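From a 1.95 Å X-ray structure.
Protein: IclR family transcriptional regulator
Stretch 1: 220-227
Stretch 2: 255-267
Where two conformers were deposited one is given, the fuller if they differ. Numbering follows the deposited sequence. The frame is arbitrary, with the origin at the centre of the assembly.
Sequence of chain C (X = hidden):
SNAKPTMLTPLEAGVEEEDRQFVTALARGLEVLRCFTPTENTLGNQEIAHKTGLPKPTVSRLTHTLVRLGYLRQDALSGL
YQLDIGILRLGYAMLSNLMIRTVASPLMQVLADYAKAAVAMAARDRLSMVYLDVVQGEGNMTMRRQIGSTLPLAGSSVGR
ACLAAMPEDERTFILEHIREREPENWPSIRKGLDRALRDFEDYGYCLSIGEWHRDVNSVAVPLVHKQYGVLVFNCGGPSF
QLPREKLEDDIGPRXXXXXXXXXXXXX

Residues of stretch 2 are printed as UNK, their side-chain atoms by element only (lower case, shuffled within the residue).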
# COMPACT_ATOMS: atom_id res chain seq x y z
N ALA C 220 -14.72 -7.71 -18.57
CA ALA C 220 -14.35 -6.41 -18.01
C ALA C 220 -14.89 -5.29 -18.87
O ALA C 220 -15.07 -5.45 -20.10
CB ALA C 220 -12.81 -6.26 -17.86
N VAL C 221 -15.16 -4.16 -18.23
CA VAL C 221 -15.73 -2.99 -18.89
C VAL C 221 -14.97 -1.76 -18.40
O VAL C 221 -14.88 -1.55 -17.18
CB VAL C 221 -17.23 -2.83 -18.59
CG1 VAL C 221 -17.75 -1.48 -19.07
CG2 VAL C 221 -18.04 -3.98 -19.22
N PRO C 222 -14.43 -0.93 -19.28
CA PRO C 222 -13.66 0.23 -18.83
C PRO C 222 -14.55 1.45 -18.63
O PRO C 222 -15.68 1.53 -19.12
CB PRO C 222 -12.67 0.45 -19.98
CG PRO C 222 -13.52 0.08 -21.23
CD PRO C 222 -14.47 -1.02 -20.76
N LEU C 223 -14.03 2.41 -17.87
CA LEU C 223 -14.71 3.69 -17.66
C LEU C 223 -13.66 4.80 -17.72
O LEU C 223 -12.69 4.76 -16.97
CB LEU C 223 -15.43 3.70 -16.31
CG LEU C 223 -15.89 5.05 -15.79
CD1 LEU C 223 -17.01 5.57 -16.68
CD2 LEU C 223 -16.34 4.90 -14.37
N VAL C 224 -13.85 5.78 -18.59
CA VAL C 224 -12.93 6.90 -18.69
C VAL C 224 -13.36 7.95 -17.67
O VAL C 224 -14.47 8.48 -17.74
CB VAL C 224 -12.91 7.49 -20.11
CG1 VAL C 224 -12.02 8.72 -20.14
CG2 VAL C 224 -12.41 6.46 -21.12
N HIS C 225 -12.49 8.24 -16.69
CA HIS C 225 -12.80 9.18 -15.62
C HIS C 225 -11.84 10.36 -15.68
O HIS C 225 -10.63 10.17 -15.82
CB HIS C 225 -12.74 8.50 -14.25
CG HIS C 225 -13.41 9.28 -13.16
ND1 HIS C 225 -13.82 10.59 -13.33
CD2 HIS C 225 -13.76 8.94 -11.90
CE1 HIS C 225 -14.38 11.02 -12.20
NE2 HIS C 225 -14.34 10.04 -11.32
N LYS C 226 -12.39 11.57 -15.58
CA LYS C 226 -11.59 12.78 -15.76
C LYS C 226 -10.45 12.87 -14.75
O LYS C 226 -9.37 13.36 -15.09
CB LYS C 226 -12.49 14.01 -15.65
CG LYS C 226 -13.43 13.97 -14.45
CD LYS C 226 -14.54 15.04 -14.51
CE LYS C 226 -14.01 16.44 -14.26
NZ LYS C 226 -15.00 17.29 -13.55
N GLN C 227 -10.66 12.38 -13.53
CA GLN C 227 -9.65 12.49 -12.48
C GLN C 227 -8.77 11.25 -12.40
O GLN C 227 -7.54 11.36 -12.37
CB GLN C 227 -10.31 12.74 -11.13
CG GLN C 227 -11.72 13.33 -11.20
CD GLN C 227 -11.76 14.81 -11.56
OE1 GLN C 227 -10.79 15.37 -12.06
NE2 GLN C 227 -12.90 15.45 -11.29
N UNK C 255 -22.63 -5.81 -16.36
CA UNK C 255 -21.46 -5.04 -15.94
C UNK C 255 -21.43 -3.70 -16.66
O UNK C 255 -21.05 -2.67 -16.07
c UNK C 255 -20.18 -5.85 -16.20
c UNK C 255 -18.75 -4.84 -14.32
c UNK C 255 -18.82 -5.27 -15.82
c UNK C 255 -17.73 -6.29 -16.13
N UNK C 256 -21.84 -3.69 -17.94
CA UNK C 256 -21.91 -2.44 -18.71
C UNK C 256 -22.90 -1.48 -18.07
O UNK C 256 -22.64 -0.27 -17.98
c UNK C 256 -22.74 -1.44 -20.91
c UNK C 256 -21.61 -4.00 -22.30
c UNK C 256 -21.13 -3.44 -20.90
c UNK C 256 -22.29 -2.73 -20.17
N UNK C 257 -24.05 -1.99 -17.64
CA UNK C 257 -25.04 -1.15 -16.99
C UNK C 257 -24.52 -0.63 -15.65
O UNK C 257 -24.77 0.53 -15.29
c UNK C 257 -27.44 -1.14 -16.08
o UNK C 257 -28.48 1.02 -16.16
c UNK C 257 -27.87 0.14 -16.82
o UNK C 257 -27.61 0.26 -18.04
c UNK C 257 -26.35 -1.92 -16.80
N UNK C 258 -23.82 -1.47 -14.91
CA UNK C 258 -23.21 -1.06 -13.61
C UNK C 258 -22.24 0.09 -13.81
O UNK C 258 -22.29 1.09 -13.10
c UNK C 258 -19.14 -2.53 -11.73
se UNK C 258 -20.75 -3.24 -10.87
c UNK C 258 -22.50 -2.23 -12.93
c UNK C 258 -22.05 -1.92 -11.43
N UNK C 259 -21.34 -0.06 -14.78
CA UNK C 259 -20.37 1.01 -15.06
C UNK C 259 -21.09 2.29 -15.48
O UNK C 259 -20.69 3.40 -15.09
c UNK C 259 -18.51 1.70 -16.65
c UNK C 259 -18.46 -0.53 -15.53
c UNK C 259 -19.36 0.54 -16.13
N UNK C 260 -22.17 2.17 -16.27
CA UNK C 260 -22.95 3.36 -16.60
C UNK C 260 -23.55 4.00 -15.36
O UNK C 260 -23.58 5.23 -15.24
c UNK C 260 -24.59 5.06 -19.09
c UNK C 260 -26.42 5.72 -18.08
n UNK C 260 -25.97 4.64 -17.46
c UNK C 260 -24.83 4.20 -18.08
c UNK C 260 -24.06 3.00 -17.60
n UNK C 260 -25.60 5.99 -19.08
N UNK C 261 -24.05 3.19 -14.43
CA UNK C 261 -24.59 3.73 -13.18
C UNK C 261 -23.49 4.43 -12.37
O UNK C 261 -23.69 5.54 -11.87
c UNK C 261 -26.60 2.13 -12.95
o UNK C 261 -27.34 2.90 -13.58
n UNK C 261 -26.92 0.85 -12.74
c UNK C 261 -25.26 2.63 -12.34
N UNK C 262 -22.31 3.80 -12.26
CA UNK C 262 -21.19 4.43 -11.57
C UNK C 262 -20.84 5.75 -12.24
O UNK C 262 -20.66 6.78 -11.57
c UNK C 262 -19.21 1.19 -10.76
c UNK C 262 -18.74 4.20 -10.95
c UNK C 262 -20.30 2.23 -10.73
c UNK C 262 -19.97 3.48 -11.54
N UNK C 263 -20.78 5.74 -13.58
CA UNK C 263 -20.41 6.91 -14.36
C UNK C 263 -21.38 8.07 -14.15
O UNK C 263 -20.96 9.24 -14.11
c UNK C 263 -20.34 6.53 -15.83
o UNK C 263 -20.04 7.66 -16.61
N UNK C 264 -22.67 7.78 -13.99
CA UNK C 264 -23.62 8.87 -13.79
C UNK C 264 -23.62 9.41 -12.36
O UNK C 264 -24.07 10.53 -12.15
c UNK C 264 -25.03 8.40 -14.17
o UNK C 264 -25.37 7.22 -13.48
N UNK C 265 -23.14 8.63 -11.39
CA UNK C 265 -23.17 9.04 -9.99
C UNK C 265 -21.88 9.73 -9.54
O UNK C 265 -21.90 10.45 -8.54
c UNK C 265 -23.44 7.84 -9.09
N UNK C 266 -20.77 9.53 -10.25
CA UNK C 266 -19.55 10.29 -10.03
C UNK C 266 -19.27 11.11 -11.28
O UNK C 266 -18.75 10.60 -12.28
c UNK C 266 -17.11 10.21 -9.35
c UNK C 266 -18.08 8.30 -10.68
c UNK C 266 -18.37 9.38 -9.65
N UNK C 267 -19.63 12.40 -11.28
CA UNK C 267 -19.44 13.29 -12.44
C UNK C 267 -18.02 13.82 -12.57
O UNK C 267 -17.31 13.90 -11.56
c UNK C 267 -20.29 13.08 -10.15
c UNK C 267 -20.42 14.43 -12.14
c UNK C 267 -20.46 14.50 -10.64

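Position 255 has four side-chain carbons, forked at the second. One lies 3.7 Å from V221 CG2, and another 3.9 Å from A220 CA. This is leucine, L255; the nearer atom is CG, the other CD2.

Position 256 also has four carbons, but forked at the first, with one arm two carbons long. One carbon is 3.6 Å from V221 CG2. This is isoleucine, I256, and the touching atom is CG1.

Position 257 has three carbons, the third carrying two oxygens. It is glutamate, E257, exposed and out of reach of the strand.

Position 258 has two carbons, a selenium and a further carbon, unbranched. The selenium identifies selenomethionine, M258. It is buried but does not touch stretch 1.

Position 259 has three carbons, one carrying the other two. One tip is 3.7 Å from V221 CG1; the other is 3.7 Å from L223 CB and 3.8 Å from P222 O. This is valine, V259, with CG2 facing V221 CG1 and CG1 making the other two contacts.

Position 260 has one carbon, then a five-membered ring of three carbons and two nitrogens. It is histidine, H260, exposed; its CA-to-CB bond points away from the strand.

Position 261 has two carbons, the second carrying one oxygen and one nitrogen. It is asparagine, N261, without contact to the strand.

Position 262 has four carbons, forked at the first, with one longer arm. The short arm comes 4.2 Å from L223 CD2. It is isoleucine, I262, touching through CG2.

Position 263 has one carbon and one oxygen. Its CB lies 3.6 Å from L223 CD1. This is serine, S263.

Position 264 has the same two atoms and is serine, S264. It stays clear of stretch 1.

Position 265 has a single carbon. It is alanine, A265, the last residue of the helix.

Position 266 has three carbons, one carrying two, and has left helical phi/psi. One tip is 3.4 Å from H225 NE2. It is valine, V266, and that tip is CG2.

Position 267 has three carbons closing a ring onto the backbone N. Its O is 4.2 Å from H225 CE1 and its C is 4.2 Å from K226 CD. It is proline, P267, poorly ordered.

The helix runs nearly parallel to the strand, 20° apart, with axes 8.4 Å apart at closest. V221 and L223 point toward it and pack around V259. No hydrogen bond crosses; apolar packing dominates. V266 approaches the H225 ring obliquely. The contact buries 499 Å².

Stretch 2, residues 255-267: LIEMVHNISSAVP
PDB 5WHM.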